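PDB 2G80: enolase-phosphatase E1 from Saccharomyces cerevisiae, which probably catalyses the magnesium-dependent enolization and dephosphorylation of 2,3-diketo-5-methylthiopentyl-1-phosphate to an acireductone in the methionine salvage pathway. Local coordinates for residues F133-K137 and N249-L253; V126-A130 and S231-N235; K187-Y193 and L215-A220; K138-S144 and I175-I181. All coordinates share one frame; numbering follows the deposited sequence.

Contact 1 of 4, residues F133-K137 and N249-L253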
loop_
_atom_site.group_PDB
_atom_site.type_symbol
_atom_site.label_atom_id
_atom_site.label_comp_id
_atom_site.label_asym_id
_atom_site.label_seq_id
_atom_site.Cartn_x
_atom_site.Cartn_y
_atom_site.Cartn_z
ATOM N N PHE A 133 6.320 4.058 -15.378
ATOM C CA PHE A 133 6.952 2.748 -15.215
ATOM C C PHE A 133 5.911 1.622 -15.249
ATOM O O PHE A 133 6.061 0.670 -15.994
ATOM C CB PHE A 133 7.728 2.737 -13.899
ATOM C CG PHE A 133 8.395 1.429 -13.577
ATOM C CD1 PHE A 133 7.713 0.451 -12.837
ATOM C CD2 PHE A 133 9.715 1.181 -13.982
ATOM C CE1 PHE A 133 8.333 -0.748 -12.504
ATOM C CE2 PHE A 133 10.337 -0.021 -13.665
ATOM C CZ PHE A 133 9.659 -0.978 -12.912
ATOM N N ILE A 134 4.883 1.754 -14.417
ATOM C CA ILE A 134 3.761 0.802 -14.325
ATOM C C ILE A 134 3.015 0.671 -15.658
ATOM O O ILE A 134 2.628 -0.421 -16.023
ATOM C CB ILE A 134 2.792 1.204 -13.168
ATOM C CG1 ILE A 134 3.472 0.935 -11.806
ATOM C CG2 ILE A 134 1.468 0.423 -13.198
ATOM C CD1 ILE A 134 2.741 1.580 -10.599
ATOM N N LYS A 135 2.791 1.792 -16.351
ATOM C CA LYS A 135 2.138 1.776 -17.662
ATOM C C LYS A 135 2.966 1.150 -18.777
ATOM O O LYS A 135 2.371 0.706 -19.747
ATOM C CB LYS A 135 1.708 3.180 -18.107
ATOM C CG LYS A 135 0.532 3.764 -17.342
ATOM C CD LYS A 135 0.047 5.059 -18.023
ATOM C CE LYS A 135 -1.245 5.534 -17.390
ATOM N NZ LYS A 135 -1.862 6.689 -18.107
ATOM N N ARG A 136 4.303 1.161 -18.678
ATOM C CA ARG A 136 5.162 0.639 -19.758
ATOM C C ARG A 136 5.720 -0.768 -19.599
ATOM O O ARG A 136 5.948 -1.435 -20.609
ATOM C CB ARG A 136 6.311 1.598 -20.085
ATOM C CG ARG A 136 7.480 1.653 -19.167
ATOM C CD ARG A 136 8.574 2.462 -19.806
ATOM N NE ARG A 136 9.669 2.600 -18.849
ATOM C CZ ARG A 136 9.737 3.513 -17.893
ATOM N NH1 ARG A 136 8.791 4.437 -17.748
ATOM N NH2 ARG A 136 10.773 3.509 -17.069
ATOM N N LYS A 137 5.934 -1.217 -18.355
ATOM C CA LYS A 137 6.493 -2.532 -18.113
ATOM C C LYS A 137 5.416 -3.603 -18.319
ATOM O O LYS A 137 4.274 -3.416 -17.941
ATOM C CB LYS A 137 7.133 -2.621 -16.728
ATOM C CG LYS A 137 8.345 -1.710 -16.526
ATOM C CD LYS A 137 9.450 -1.965 -17.534
ATOM C CE LYS A 137 10.662 -1.164 -17.235
ATOM N NZ LYS A 137 11.681 -1.508 -18.252
ATOM N N ASN A 249 14.567 7.465 -8.936
ATOM C CA ASN A 249 13.365 7.409 -9.763
ATOM C C ASN A 249 13.464 6.216 -10.706
ATOM O O ASN A 249 14.544 5.617 -10.820
ATOM C CB ASN A 249 13.196 8.690 -10.541
ATOM C CG ASN A 249 14.402 9.018 -11.375
ATOM O OD1 ASN A 249 14.721 8.314 -12.336
ATOM N ND2 ASN A 249 15.075 10.113 -11.023
ATOM N N PHE A 250 12.366 5.899 -11.398
ATOM C CA PHE A 250 12.339 4.735 -12.293
ATOM C C PHE A 250 12.496 5.003 -13.796
ATOM O O PHE A 250 12.343 4.073 -14.582
ATOM C CB PHE A 250 11.104 3.850 -11.997
ATOM C CG PHE A 250 10.898 3.515 -10.521
ATOM C CD1 PHE A 250 11.974 3.469 -9.583
ATOM C CD2 PHE A 250 9.641 3.144 -10.090
ATOM C CE1 PHE A 250 11.752 3.140 -8.241
ATOM C CE2 PHE A 250 9.413 2.775 -8.780
ATOM C CZ PHE A 250 10.463 2.778 -7.841
ATOM N N GLU A 251 12.864 6.223 -14.179
ATOM C CA GLU A 251 13.082 6.594 -15.596
ATOM C C GLU A 251 14.061 5.704 -16.346
ATOM O O GLU A 251 13.792 5.349 -17.480
ATOM C CB GLU A 251 13.543 8.052 -15.744
ATOM C CG GLU A 251 12.450 9.057 -15.473
ATOM C CD GLU A 251 12.943 10.522 -15.473
ATOM O OE1 GLU A 251 13.943 10.853 -16.169
ATOM O OE2 GLU A 251 12.306 11.339 -14.761
ATOM N N THR A 252 15.152 5.305 -15.696
ATOM C CA THR A 252 16.200 4.488 -16.354
ATOM C C THR A 252 15.909 2.983 -16.421
ATOM O O THR A 252 16.610 2.285 -17.142
ATOM C CB THR A 252 17.616 4.668 -15.696
ATOM O OG1 THR A 252 17.686 3.978 -14.433
ATOM C CG2 THR A 252 17.952 6.137 -15.504
ATOM N N LEU A 253 14.895 2.496 -15.695
ATOM C CA LEU A 253 14.579 1.054 -15.652
ATOM C C LEU A 253 13.772 0.521 -16.838
ATOM O O LEU A 253 12.975 1.212 -17.458
ATOM C CB LEU A 253 13.875 0.692 -14.331
ATOM C CG LEU A 253 14.783 0.758 -13.105
ATOM C CD1 LEU A 253 13.968 0.653 -11.832
ATOM C CD2 LEU A 253 15.886 -0.312 -13.158
ATOM O OXT LEU A 253 13.921 -0.660 -17.199
#
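Half apolar and half ionic, this contact fastens the chain's last residues to the end of helix 128-136: F133 packs against F250 and L253, while R136 and K137 take hold of the C-terminal carboxylate. F250 turns the edge of its ring toward the face of F133 in a T-shaped pair, with centroids 5.3 Å apart and planes at 59°. At the edge of F133, close to the ring plane, L253 CB lies 3.7 Å from CE2, so a large flat residue serves both neighbours at once. The type I turn F250-L253 brings two carbonyls toward R136. Its NH2 gives an almost straight bond to L253 O, 3.2 Å long with 176° at the hydrogen and in the guanidinium plane, and a weak one of 3.0 Å to F250 O. K137 NZ forms a salt bridge with L253 OXT at 2.6 Å. With CG anti to the carbonyl carbon (chi1 -64°), K137 lays CG over the F133 face opposite F250; a bend at the next bond takes the chain on to the carboxylate. Replacing K137 by an alanine is likely to leave L253 OXT and D29 without this cation and the F133 ring without its cover. Beneath the contact lies the parallel sheet: F133 meets Y34 edge-to-face and touches L36 of strand 33-36, and L253 packs on L208 and L210 of strand 207-211.

Contact 2 of 4, residues V126-A130 and S231-N235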
loop_
_atom_site.group_PDB
_atom_site.type_symbol
_atom_site.label_atom_id
_atom_site.label_comp_id
_atom_site.label_asym_id
_atom_site.label_seq_id
_atom_site.Cartn_x
_atom_site.Cartn_y
_atom_site.Cartn_z
ATOM N N VAL A 126 0.819 9.004 -6.392
ATOM C CA VAL A 126 1.870 8.185 -6.979
ATOM C C VAL A 126 2.831 9.065 -7.765
ATOM O O VAL A 126 2.407 9.915 -8.547
ATOM C CB VAL A 126 1.297 7.054 -7.824
ATOM C CG1 VAL A 126 2.407 6.203 -8.481
ATOM C CG2 VAL A 126 0.371 6.165 -6.943
ATOM N N TYR A 127 4.132 8.825 -7.599
ATOM C CA TYR A 127 5.153 9.613 -8.301
ATOM C C TYR A 127 4.962 9.491 -9.803
ATOM O O TYR A 127 4.697 8.396 -10.306
ATOM C CB TYR A 127 6.581 9.197 -7.913
ATOM C CG TYR A 127 6.926 9.416 -6.457
ATOM C CD1 TYR A 127 7.167 10.704 -5.954
ATOM C CD2 TYR A 127 7.043 8.350 -5.581
ATOM C CE1 TYR A 127 7.482 10.899 -4.599
ATOM C CE2 TYR A 127 7.375 8.545 -4.217
ATOM C CZ TYR A 127 7.604 9.806 -3.747
ATOM O OH TYR A 127 7.934 9.979 -2.430
ATOM N N ALA A 128 5.099 10.614 -10.522
ATOM C CA ALA A 128 4.885 10.613 -11.983
ATOM C C ALA A 128 5.701 9.513 -12.735
ATOM O O ALA A 128 5.164 8.776 -13.553
ATOM C CB ALA A 128 5.146 11.954 -12.541
ATOM N N ASP A 129 6.972 9.370 -12.389
ATOM C CA ASP A 129 7.828 8.351 -12.985
ATOM C C ASP A 129 7.400 6.896 -12.628
ATOM O O ASP A 129 7.688 5.966 -13.374
ATOM C CB ASP A 129 9.290 8.578 -12.583
ATOM C CG ASP A 129 9.527 8.347 -11.102
ATOM O OD1 ASP A 129 9.042 9.182 -10.315
ATOM O OD2 ASP A 129 10.178 7.329 -10.736
ATOM N N ALA A 130 6.756 6.705 -11.481
ATOM C CA ALA A 130 6.254 5.365 -11.090
ATOM C C ALA A 130 5.003 5.033 -11.903
ATOM O O ALA A 130 4.775 3.873 -12.218
ATOM C CB ALA A 130 5.978 5.283 -9.582
ATOM N N SER A 231 14.878 5.396 -3.299
ATOM C CA SER A 231 15.144 6.579 -2.501
ATOM C C SER A 231 14.227 7.691 -2.983
ATOM O O SER A 231 14.263 8.044 -4.149
ATOM C CB SER A 231 16.600 6.998 -2.647
ATOM O OG SER A 231 16.913 7.907 -1.628
ATOM N N ARG A 232 13.390 8.208 -2.087
ATOM C CA ARG A 232 12.433 9.249 -2.402
ATOM C C ARG A 232 12.486 10.305 -1.306
ATOM O O ARG A 232 12.827 9.949 -0.155
ATOM C CB ARG A 232 10.997 8.680 -2.406
ATOM C CG ARG A 232 10.695 7.586 -3.395
ATOM C CD ARG A 232 10.814 8.090 -4.810
ATOM N NE ARG A 232 10.322 7.117 -5.773
ATOM C CZ ARG A 232 10.102 7.379 -7.064
ATOM N NH1 ARG A 232 10.349 8.576 -7.570
ATOM N NH2 ARG A 232 9.606 6.432 -7.851
ATOM N N PRO A 233 12.104 11.575 -1.629
ATOM C CA PRO A 233 12.048 12.641 -0.593
ATOM C C PRO A 233 11.141 12.226 0.565
ATOM O O PRO A 233 10.050 11.695 0.336
ATOM C CB PRO A 233 11.452 13.846 -1.341
ATOM C CG PRO A 233 11.717 13.582 -2.785
ATOM C CD PRO A 233 11.699 12.093 -2.959
ATOM N N GLY A 234 11.618 12.393 1.786
ATOM C CA GLY A 234 10.877 11.982 2.980
ATOM C C GLY A 234 11.198 10.591 3.503
ATOM O O GLY A 234 10.698 10.243 4.573
ATOM N N ASN A 235 11.944 9.762 2.754
ATOM C CA ASN A 235 12.368 8.420 3.257
ATOM C C ASN A 235 13.509 8.589 4.274
ATOM O O ASN A 235 14.177 9.622 4.308
ATOM C CB ASN A 235 12.913 7.495 2.142
ATOM C CG ASN A 235 11.851 6.987 1.182
ATOM O OD1 ASN A 235 10.681 7.372 1.219
ATOM N ND2 ASN A 235 12.274 6.116 0.289
HETATM O O HOH W 1 8.637 9.001 0.685
HETATM O O HOH W 2 8.184 12.381 -1.445
#
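R232 lies along the ring of Y127 and ends on D129, joining the loop after strand 226-230 to the start of helix 128-136 in the Rossmann-like core of this HAD-family hydrolase. Its CB begins 3.3 Å from the hydroxyl OH of Y127. The chain bends at chi2 (-64°) and runs back along the tyrosine, CG passing close to Y127 CE2. CD then sits over the ring face as a CH-pi donor, 3.9 Å from the Y127 centroid. NE continues over Y127 CD2 and is hydrogen-bonded to T41 O. The guanidinium lies nearly flat on the ring, planes 12° apart, in an off-centre cation-pi stack with CZ 4.1 Å from the centroid. At the tip, NH1 and NH2 grip D129 end-on: NH1 reaches OD1 at 3.1 Å, and NH2 reaches OD2 at 3.1 Å, although carboxylate and guanidinium planes are 50° apart. D129 OD2 also accepts from F250 N, and F250 offers R232 a further cation-pi partner. Arginine suits the place because its aliphatic stem can lie on the ring while its flat cation offers two N-H groups to the carboxylate. Its side chain is about 7 Å from that of the magnesium ligand D212. Past R232 the backbone makes a type II turn whose positive phi suits G234. Beyond the ring, one water lies 2.6 Å from Y127 OH and donates to P233 O at 2.7 Å.

Contact 3 of 4, residues K187-Y193 and L215-A220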
loop_
_atom_site.group_PDB
_atom_site.type_symbol
_atom_site.label_atom_id
_atom_site.label_comp_id
_atom_site.label_asym_id
_atom_site.label_seq_id
_atom_site.Cartn_x
_atom_site.Cartn_y
_atom_site.Cartn_z
ATOM N N LYS A 187 7.044 -9.427 5.100
ATOM C CA LYS A 187 7.929 -8.811 4.090
ATOM C C LYS A 187 9.434 -8.994 4.293
ATOM O O LYS A 187 10.199 -8.792 3.347
ATOM C CB LYS A 187 7.619 -7.321 3.930
ATOM C CG LYS A 187 6.218 -7.036 3.441
ATOM C CD LYS A 187 6.004 -5.594 3.011
ATOM C CE LYS A 187 6.524 -5.335 1.595
ATOM N NZ LYS A 187 6.446 -3.909 1.210
ATOM N N THR A 188 9.838 -9.335 5.518
ATOM C CA THR A 188 11.231 -9.573 5.923
ATOM C C THR A 188 11.656 -11.070 5.973
ATOM O O THR A 188 12.782 -11.377 6.338
ATOM C CB THR A 188 11.500 -8.867 7.293
ATOM O OG1 THR A 188 10.382 -9.076 8.180
ATOM C CG2 THR A 188 11.671 -7.358 7.078
ATOM N N GLU A 189 10.778 -11.979 5.556
ATOM C CA GLU A 189 11.048 -13.427 5.517
ATOM C C GLU A 189 11.205 -13.901 4.059
ATOM O O GLU A 189 10.325 -13.648 3.204
ATOM C CB GLU A 189 9.907 -14.201 6.198
ATOM C CG GLU A 189 9.792 -14.010 7.733
ATOM C CD GLU A 189 11.045 -14.462 8.511
ATOM O OE1 GLU A 189 11.639 -15.514 8.169
ATOM O OE2 GLU A 189 11.441 -13.765 9.475
ATOM N N THR A 190 12.317 -14.584 3.781
ATOM C CA THR A 190 12.632 -15.130 2.447
ATOM C C THR A 190 11.496 -16.003 1.865
ATOM O O THR A 190 11.196 -15.894 0.673
ATOM C CB THR A 190 13.993 -15.901 2.488
ATOM O OG1 THR A 190 15.060 -14.968 2.765
ATOM C CG2 THR A 190 14.300 -16.641 1.177
ATOM N N GLN A 191 10.858 -16.809 2.719
ATOM C CA GLN A 191 9.758 -17.710 2.349
ATOM C C GLN A 191 8.620 -17.010 1.644
ATOM O O GLN A 191 8.007 -17.596 0.734
ATOM C CB GLN A 191 9.202 -18.433 3.592
ATOM C CG GLN A 191 8.048 -19.442 3.347
ATOM C CD GLN A 191 8.469 -20.664 2.526
ATOM O OE1 GLN A 191 9.408 -21.384 2.904
ATOM N NE2 GLN A 191 7.754 -20.920 1.413
ATOM N N SER A 192 8.311 -15.801 2.118
ATOM C CA SER A 192 7.300 -14.951 1.524
ATOM C C SER A 192 7.613 -14.693 0.048
ATOM O O SER A 192 6.702 -14.754 -0.781
ATOM C CB SER A 192 7.168 -13.617 2.287
ATOM O OG SER A 192 7.082 -13.812 3.704
ATOM N N TYR A 193 8.896 -14.458 -0.271
ATOM C CA TYR A 193 9.333 -14.241 -1.681
ATOM C C TYR A 193 9.300 -15.533 -2.521
ATOM O O TYR A 193 9.053 -15.483 -3.700
ATOM C CB TYR A 193 10.677 -13.529 -1.740
ATOM C CG TYR A 193 10.533 -12.170 -1.131
ATOM C CD1 TYR A 193 10.091 -11.082 -1.896
ATOM C CD2 TYR A 193 10.757 -11.973 0.238
ATOM C CE1 TYR A 193 9.917 -9.831 -1.322
ATOM C CE2 TYR A 193 10.566 -10.734 0.825
ATOM C CZ TYR A 193 10.158 -9.655 0.047
ATOM O OH TYR A 193 9.989 -8.416 0.634
ATOM N N LEU A 215 15.814 -4.482 4.584
ATOM C CA LEU A 215 15.464 -5.751 5.193
ATOM C C LEU A 215 14.516 -6.576 4.303
ATOM O O LEU A 215 14.556 -7.814 4.319
ATOM C CB LEU A 215 14.855 -5.526 6.594
ATOM C CG LEU A 215 15.774 -4.836 7.623
ATOM C CD1 LEU A 215 15.007 -4.554 8.922
ATOM C CD2 LEU A 215 17.012 -5.678 7.917
ATOM N N GLU A 216 13.671 -5.887 3.534
ATOM C CA GLU A 216 12.809 -6.530 2.558
ATOM C C GLU A 216 13.685 -7.043 1.402
ATOM O O GLU A 216 13.531 -8.166 0.964
ATOM C CB GLU A 216 11.739 -5.547 2.029
ATOM C CG GLU A 216 10.747 -5.074 3.115
ATOM C CD GLU A 216 9.656 -4.122 2.595
ATOM O OE1 GLU A 216 9.615 -3.806 1.374
ATOM O OE2 GLU A 216 8.814 -3.695 3.422
ATOM N N LEU A 217 14.587 -6.194 0.916
ATOM C CA LEU A 217 15.486 -6.527 -0.184
ATOM C C LEU A 217 16.393 -7.693 0.181
ATOM O O LEU A 217 16.608 -8.565 -0.658
ATOM C CB LEU A 217 16.306 -5.303 -0.617
ATOM C CG LEU A 217 15.592 -4.059 -1.197
ATOM C CD1 LEU A 217 16.635 -3.026 -1.496
ATOM C CD2 LEU A 217 14.736 -4.305 -2.490
ATOM N N ASP A 218 16.895 -7.717 1.423
ATOM C CA ASP A 218 17.709 -8.829 1.949
ATOM C C ASP A 218 16.938 -10.158 1.923
ATOM O O ASP A 218 17.506 -11.187 1.594
ATOM C CB ASP A 218 18.112 -8.604 3.417
ATOM C CG ASP A 218 19.145 -7.508 3.623
ATOM O OD1 ASP A 218 19.744 -6.993 2.672
ATOM O OD2 ASP A 218 19.357 -7.148 4.795
ATOM N N ALA A 219 15.673 -10.129 2.342
ATOM C CA ALA A 219 14.817 -11.325 2.353
ATOM C C ALA A 219 14.628 -11.861 0.924
ATOM O O ALA A 219 14.791 -13.053 0.682
ATOM C CB ALA A 219 13.482 -11.016 3.003
ATOM N N ALA A 220 14.347 -10.949 -0.002
ATOM C CA ALA A 220 14.170 -11.241 -1.432
ATOM C C ALA A 220 15.419 -11.857 -2.050
ATOM O O ALA A 220 15.328 -12.871 -2.752
ATOM C CB ALA A 220 13.777 -9.970 -2.198
#
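K187 crosses E216 of helix 214-221 obliquely. A bend at chi3 (81°) turns NZ toward the two oxygens, 3.2 Å from E216 OE1 and 3.2 Å from E216 OE2, obliquely to the carboxylate plane; both bonds of this salt bridge are weak. The stronger partners lie beyond: NZ pairs with D37 and bonds Y143 O, while E216 OE1 accepts from S211 OG. T188 sets its methyl CG2 alongside L215 CB at 3.7 Å, the two side chains pointing the same way, and its carbonyl O comes 3.4 Å from A219 CB. So close an approach of backbone to helix suits an alanine. The placement of K187 beside D37, a magnesium ligand, is consistent with the lysine of HAD motif III, and the residue is predicted to bind substrate. Where the chain enters helix 190-200, T190 directs OG1 to a lone pair of A219 O, in the carbonyl plane and 2.8 Å away. One turn on, Y193 lays its ring along the other helix. A220 CB stands over the face, 3.9 Å from the ring centroid and 14° off the normal, and A219 CB touches Y193 CE2 at 3.7 Å; two small residues in succession let the ring settle close to the helix. Y193 OH donates to K187 O at 2.7 Å, on a lone pair in the plane of that carbonyl.

Contact 4 of 4, residues K138-S144 and I175-I181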
loop_
_atom_site.group_PDB
_atom_site.type_symbol
_atom_site.label_atom_id
_atom_site.label_comp_id
_atom_site.label_asym_id
_atom_site.label_seq_id
_atom_site.Cartn_x
_atom_site.Cartn_y
_atom_site.Cartn_z
ATOM N N LYS A 138 5.810 -4.737 -18.885
ATOM C CA LYS A 138 4.863 -5.799 -19.191
ATOM C C LYS A 138 4.326 -6.607 -18.034
ATOM O O LYS A 138 3.176 -7.012 -18.070
ATOM C CB LYS A 138 5.424 -6.666 -20.317
ATOM C CG LYS A 138 5.219 -5.867 -21.607
ATOM C CD LYS A 138 5.980 -6.309 -22.716
ATOM C CE LYS A 138 5.857 -5.303 -23.822
ATOM N NZ LYS A 138 4.495 -4.926 -24.238
ATOM N N ARG A 139 5.136 -6.831 -17.008
ATOM C CA ARG A 139 4.694 -7.602 -15.854
ATOM C C ARG A 139 5.059 -6.880 -14.569
ATOM O O ARG A 139 6.227 -6.764 -14.218
ATOM C CB ARG A 139 5.190 -9.044 -15.913
ATOM C CG ARG A 139 4.673 -9.820 -17.142
ATOM C CD ARG A 139 4.080 -11.170 -16.752
ATOM N NE ARG A 139 5.020 -11.918 -15.925
ATOM C CZ ARG A 139 4.723 -12.877 -15.051
ATOM N NH1 ARG A 139 3.464 -13.277 -14.812
ATOM N NH2 ARG A 139 5.728 -13.433 -14.380
ATOM N N VAL A 140 4.031 -6.355 -13.912
ATOM C CA VAL A 140 4.162 -5.568 -12.685
ATOM C C VAL A 140 3.223 -6.106 -11.609
ATOM O O VAL A 140 2.021 -6.105 -11.807
ATOM C CB VAL A 140 3.820 -4.083 -12.928
ATOM C CG1 VAL A 140 3.817 -3.264 -11.585
ATOM C CG2 VAL A 140 4.796 -3.481 -13.953
ATOM N N PHE A 141 3.811 -6.486 -10.472
ATOM C CA PHE A 141 3.138 -6.964 -9.285
ATOM C C PHE A 141 3.469 -6.067 -8.093
ATOM O O PHE A 141 4.581 -5.547 -7.977
ATOM C CB PHE A 141 3.547 -8.415 -8.986
ATOM C CG PHE A 141 3.119 -9.381 -10.046
ATOM C CD1 PHE A 141 1.939 -10.077 -9.917
ATOM C CD2 PHE A 141 3.871 -9.541 -11.208
ATOM C CE1 PHE A 141 1.522 -10.958 -10.887
ATOM C CE2 PHE A 141 3.468 -10.428 -12.206
ATOM C CZ PHE A 141 2.300 -11.138 -12.052
ATOM N N ILE A 142 2.490 -5.888 -7.218
ATOM C CA ILE A 142 2.631 -5.068 -6.010
ATOM C C ILE A 142 2.712 -6.002 -4.793
ATOM O O ILE A 142 2.049 -7.043 -4.784
ATOM C CB ILE A 142 1.436 -4.080 -5.868
ATOM C CG1 ILE A 142 1.216 -3.258 -7.158
ATOM C CG2 ILE A 142 1.638 -3.117 -4.692
ATOM C CD1 ILE A 142 2.350 -2.330 -7.571
ATOM N N TYR A 143 3.597 -5.667 -3.835
ATOM C CA TYR A 143 3.697 -6.352 -2.534
ATOM C C TYR A 143 3.741 -5.286 -1.442
ATOM O O TYR A 143 4.684 -4.492 -1.405
ATOM C CB TYR A 143 4.933 -7.249 -2.451
ATOM C CG TYR A 143 5.115 -8.100 -1.185
ATOM C CD1 TYR A 143 4.017 -8.625 -0.464
ATOM C CD2 TYR A 143 6.393 -8.514 -0.798
ATOM C CE1 TYR A 143 4.202 -9.457 0.663
ATOM C CE2 TYR A 143 6.581 -9.368 0.299
ATOM C CZ TYR A 143 5.495 -9.833 1.023
ATOM O OH TYR A 143 5.720 -10.632 2.100
ATOM N N SER A 144 2.742 -5.282 -0.555
ATOM C CA SER A 144 2.632 -4.268 0.512
ATOM C C SER A 144 2.059 -4.817 1.828
ATOM O O SER A 144 1.492 -5.879 1.838
ATOM C CB SER A 144 1.742 -3.115 -0.002
ATOM O OG SER A 144 1.736 -2.013 0.896
ATOM N N ILE A 175 -1.626 -3.230 -13.608
ATOM C CA ILE A 175 -1.069 -4.047 -12.541
ATOM C C ILE A 175 -1.508 -5.491 -12.760
ATOM O O ILE A 175 -2.690 -5.768 -12.879
ATOM C CB ILE A 175 -1.475 -3.471 -11.159
ATOM C CG1 ILE A 175 -0.808 -2.087 -10.997
ATOM C CG2 ILE A 175 -1.010 -4.389 -10.023
ATOM C CD1 ILE A 175 -1.362 -1.235 -9.893
ATOM N N ASP A 176 -0.547 -6.411 -12.815
ATOM C CA ASP A 176 -0.839 -7.829 -13.045
ATOM C C ASP A 176 -1.189 -8.634 -11.798
ATOM O O ASP A 176 -1.720 -9.753 -11.898
ATOM C CB ASP A 176 0.303 -8.437 -13.836
ATOM C CG ASP A 176 0.489 -7.723 -15.149
ATOM O OD1 ASP A 176 -0.384 -7.877 -16.027
ATOM O OD2 ASP A 176 1.434 -6.926 -15.260
ATOM N N GLY A 177 -0.908 -8.079 -10.626
ATOM C CA GLY A 177 -1.208 -8.779 -9.393
ATOM C C GLY A 177 -0.797 -8.005 -8.164
ATOM O O GLY A 177 -0.052 -7.052 -8.246
ATOM N N TYR A 178 -1.297 -8.465 -7.034
ATOM C CA TYR A 178 -1.135 -7.821 -5.744
ATOM C C TYR A 178 -0.845 -8.890 -4.730
ATOM O O TYR A 178 -1.487 -9.928 -4.764
ATOM C CB TYR A 178 -2.446 -7.134 -5.320
ATOM C CG TYR A 178 -3.003 -6.202 -6.357
ATOM C CD1 TYR A 178 -3.887 -6.671 -7.340
ATOM C CD2 TYR A 178 -2.666 -4.852 -6.365
ATOM C CE1 TYR A 178 -4.399 -5.798 -8.332
ATOM C CE2 TYR A 178 -3.175 -3.969 -7.350
ATOM C CZ TYR A 178 -4.029 -4.467 -8.329
ATOM O OH TYR A 178 -4.530 -3.629 -9.290
ATOM N N PHE A 179 0.078 -8.610 -3.821
ATOM C CA PHE A 179 0.414 -9.498 -2.724
ATOM C C PHE A 179 0.405 -8.726 -1.399
ATOM O O PHE A 179 0.762 -7.548 -1.349
ATOM C CB PHE A 179 1.787 -10.162 -2.958
ATOM C CG PHE A 179 1.829 -11.031 -4.185
ATOM C CD1 PHE A 179 1.282 -12.306 -4.165
ATOM C CD2 PHE A 179 2.420 -10.574 -5.368
ATOM C CE1 PHE A 179 1.303 -13.125 -5.317
ATOM C CE2 PHE A 179 2.464 -11.386 -6.517
ATOM C CZ PHE A 179 1.884 -12.662 -6.494
ATOM N N ASP A 180 -0.032 -9.395 -0.334
ATOM C CA ASP A 180 -0.011 -8.796 1.005
ATOM C C ASP A 180 0.562 -9.811 2.014
ATOM O O ASP A 180 0.990 -10.926 1.648
ATOM C CB ASP A 180 -1.410 -8.191 1.372
ATOM C CG ASP A 180 -2.528 -9.246 1.530
ATOM O OD1 ASP A 180 -2.269 -10.410 1.876
ATOM O OD2 ASP A 180 -3.707 -8.903 1.331
ATOM N N ILE A 181 0.572 -9.411 3.278
ATOM C CA ILE A 181 1.092 -10.260 4.376
ATOM C C ILE A 181 0.273 -11.553 4.480
ATOM O O ILE A 181 0.842 -12.605 4.721
ATOM C CB ILE A 181 1.058 -9.538 5.741
ATOM C CG1 ILE A 181 1.800 -8.190 5.711
ATOM C CG2 ILE A 181 1.555 -10.473 6.916
ATOM C CD1 ILE A 181 3.156 -8.213 5.148
#
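Strands 140-143 and 177-179 are the two parallel strands of the beta-alpha-beta unit whose helix is 148-156, the second strand forming one edge of the HAD core sheet. Their axes run at 21° to each other. Toward the N-terminal ends of the strands, D176 binds V140 twice: its backbone N donates to V140 O at 2.8 Å, and its side-chain OD2 accepts from V140 N at 3.0 Å through the anti lone pair, almost straight at 171°. The carboxylate thus stands in for a backbone carbonyl. Farther on, I142 N bonds G177 O at 3.0 Å, F179 N bonds I142 O at 2.7 Å, and S144 N bonds F179 O at 3.1 Å. On one side of the sheet F141, with chi1 at -64°, carries its ring across the neighbouring strand, so that CD1 lies 3.4 Å from G177 CA. A side chain on G177 would run into that ring, which explains the glycine. D176 CB sits over a face of F141, 4.1 Å from the centroid, while F141 CD1 touches F179 CE2 at 3.7 Å. Were F141 cut back to an alanine, a gap would probably open above G177, with F179 CE2 and D176 CB left without the ring they pack on. On the other side, I142 meets I175 and Y178. Beyond the paired strands, D180 caps T183 N. The bond from S144 N to F179 O, with that of S144 OG to the magnesium ligand E39, is consistent with this segment presenting S144, predicted to bind substrate, next to the metal site.

Overall arrangement
Following the chain, residues 126-130 and 133-137 open contacts 2 and 1 on one helix, and strand 140-143 comes next. Contact 4 closes first, when strand 177-179 joins it at the sheet edge. Contact 3 follows in series, bringing helix 214-221 against the start of helix 190-200. Both are nested within the longer loops that contact 2 closes at 231-235 and contact 1 at the C terminus. Those two loops cross, and their contacts meet on helix 128-136. Contact 4 also touches contact 1 through I134 and I175, and meets contact 3 between K187 and the end of strand 140-143, thereby linking helix 128-136, the sheet and the helices around K187.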